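Local coordinates for protein ornithine carbamoyltransferase (Campylobacter jejuni subsp. jejuni, PDB 3TPF) that transfers the carbamoyl group of carbamoyl phosphate to L-ornithine, giving L-citrulline and phosphate in arginine biosynthesis, at residues D255-H260 with A279-E284. Residues are numbered along the deposited sequence; the frame is centred on the assembly and turned at random.
Sequences DAILLH and ADVIFE
V281 and I282, neighbours on the first turn of helix 279-302, pack against the edge of strand 257-260, the last strand of the parallel Rossmann-like sheet in the ornithine-binding domain. From CB, I282 branches into CG2, which faces the carbonyl O of H260 at 4.0 Å, and CG1, which lies 3.4 Å from the carbonyl O of L258. CG1 stands anti to the carbonyl carbon of its own residue (chi1 -71°), and with an extended chi2 of 174° CD1 stays near L258 O (4.1 Å) and makes a loose apolar contact with L258 CD2 at 4.4 Å. V281 covers the edge and one face, with I282 CD1 turned to L258 on the other: V281 CG1 sits 3.3 Å from L258 O, while CG2 meets I257 CD1 at 4.1 Å, the two side chains crossing at about a right angle, and also borders L259 CD2. Beta-branched residues suit this place because branching at CB lets each cover the edge with two carbons near the main chain; the leucines reach the helix with their terminal methyls. On its other edge the strand is hydrogen-bonded to strand 217-220, and H260, whose NE2 bonds E269, lies near D221, a predicted ornithine-binding residue. Between the two segments the contact is therefore one of dispersion and shape, aliphatic carbons lying over strand carbonyls; polar pairing begins at E285, the next helix residue, which accepts a hydrogen bond from H260 N.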
loop_
_atom_site.group_PDB
_atom_site.type_symbol
_atom_site.label_atom_id
_atom_site.label_comp_id
_atom_site.label_asym_id
_atom_site.label_seq_id
_atom_site.Cartn_x
_atom_site.Cartn_y
_atom_site.Cartn_z
ATOM N N ASP B 255 16.423 30.107 25.878
ATOM C CA ASP B 255 16.314 28.655 25.667
ATOM C C ASP B 255 14.939 28.143 25.217
ATOM O O ASP B 255 14.649 26.917 25.267
ATOM C CB ASP B 255 16.753 27.909 26.928
ATOM C CG ASP B 255 18.234 28.047 27.184
ATOM O OD1 ASP B 255 19.028 27.909 26.213
ATOM O OD2 ASP B 255 18.595 28.281 28.341
ATOM N N ALA B 256 14.127 29.075 24.731
ATOM C CA ALA B 256 12.781 28.758 24.195
ATOM C C ALA B 256 12.932 27.850 22.991
ATOM O O ALA B 256 13.874 28.041 22.208
ATOM C CB ALA B 256 12.029 30.036 23.807
ATOM N N ILE B 257 12.062 26.858 22.883
ATOM C CA ILE B 257 12.078 25.900 21.771
ATOM C C ILE B 257 11.167 26.339 20.650
ATOM O O ILE B 257 10.158 27.033 20.889
ATOM C CB ILE B 257 11.680 24.474 22.168
ATOM C CG1 ILE B 257 10.284 24.430 22.765
ATOM C CG2 ILE B 257 12.636 23.909 23.169
ATOM C CD1 ILE B 257 9.793 22.998 22.954
ATOM N N LEU B 258 11.553 25.999 19.423
ATOM C CA LEU B 258 10.779 26.329 18.224
ATOM C C LEU B 258 10.132 25.033 17.694
ATOM O O LEU B 258 10.813 24.066 17.422
ATOM C CB LEU B 258 11.665 26.945 17.142
ATOM C CG LEU B 258 11.006 27.127 15.752
ATOM C CD1 LEU B 258 9.857 28.105 15.870
ATOM C CD2 LEU B 258 12.043 27.525 14.731
ATOM N N LEU B 259 8.832 25.026 17.559
ATOM C CA LEU B 259 8.112 23.885 17.031
ATOM C C LEU B 259 7.502 24.218 15.666
ATOM O O LEU B 259 7.095 25.348 15.437
ATOM C CB LEU B 259 6.977 23.454 17.946
ATOM C CG LEU B 259 7.324 22.844 19.288
ATOM C CD1 LEU B 259 6.057 22.451 19.989
ATOM C CD2 LEU B 259 8.277 21.618 19.051
ATOM N N HIS B 260 7.555 23.251 14.757
ATOM C CA HIS B 260 7.015 23.330 13.417
ATOM C C HIS B 260 6.529 21.947 13.031
ATOM O O HIS B 260 7.248 20.986 13.184
ATOM C CB HIS B 260 8.093 23.744 12.434
ATOM C CG HIS B 260 7.568 24.190 11.100
ATOM N ND1 HIS B 260 6.688 23.440 10.350
ATOM C CD2 HIS B 260 7.841 25.301 10.361
ATOM C CE1 HIS B 260 6.423 24.089 9.225
ATOM N NE2 HIS B 260 7.117 25.214 9.201
ATOM N N ALA B 279 16.850 21.940 14.914
ATOM C CA ALA B 279 16.597 20.637 14.333
ATOM C C ALA B 279 16.296 19.564 15.422
ATOM O O ALA B 279 15.305 18.875 15.312
ATOM C CB ALA B 279 17.719 20.202 13.425
ATOM N N ASP B 280 17.072 19.480 16.485
ATOM C CA ASP B 280 16.851 18.398 17.438
ATOM C C ASP B 280 15.423 18.347 17.918
ATOM O O ASP B 280 14.810 17.264 17.976
ATOM C CB ASP B 280 17.747 18.473 18.660
ATOM C CG ASP B 280 19.203 18.220 18.346
ATOM O OD1 ASP B 280 19.536 17.413 17.478
ATOM O OD2 ASP B 280 20.073 18.850 18.964
ATOM N N VAL B 281 14.886 19.491 18.310
ATOM C CA VAL B 281 13.540 19.518 18.883
ATOM C C VAL B 281 12.513 19.322 17.815
ATOM O O VAL B 281 11.497 18.692 18.034
ATOM C CB VAL B 281 13.227 20.769 19.768
ATOM C CG1 VAL B 281 12.884 22.010 18.907
ATOM C CG2 VAL B 281 12.086 20.443 20.700
ATOM N N ILE B 282 12.731 19.941 16.669
ATOM C CA ILE B 282 11.744 19.905 15.601
ATOM C C ILE B 282 11.585 18.449 15.142
ATOM O O ILE B 282 10.464 17.991 14.861
ATOM C CB ILE B 282 12.112 20.797 14.412
ATOM C CG1 ILE B 282 11.954 22.269 14.819
ATOM C CG2 ILE B 282 11.211 20.502 13.208
ATOM C CD1 ILE B 282 12.429 23.277 13.768
ATOM N N PHE B 283 12.673 17.739 15.037
ATOM C CA PHE B 283 12.568 16.396 14.507
ATOM C C PHE B 283 12.170 15.404 15.573
ATOM O O PHE B 283 11.704 14.346 15.228
ATOM C CB PHE B 283 13.856 15.925 13.738
ATOM C CG PHE B 283 14.069 16.648 12.448
ATOM C CD1 PHE B 283 13.182 16.514 11.414
ATOM C CD2 PHE B 283 15.102 17.544 12.306
ATOM C CE1 PHE B 283 13.312 17.237 10.232
ATOM C CE2 PHE B 283 15.273 18.247 11.118
ATOM C CZ PHE B 283 14.374 18.085 10.073
ATOM N N GLU B 284 12.420 15.693 16.846
ATOM C CA GLU B 284 11.864 14.852 17.880
ATOM C C GLU B 284 10.314 15.028 17.823
ATOM O O GLU B 284 9.528 14.077 17.929
ATOM C CB GLU B 284 12.431 15.200 19.250
ATOM C CG GLU B 284 13.485 14.224 19.787
ATOM C CD GLU B 284 12.981 12.748 19.868
ATOM O OE1 GLU B 284 13.786 11.794 19.590
ATOM O OE2 GLU B 284 11.775 12.512 20.227
#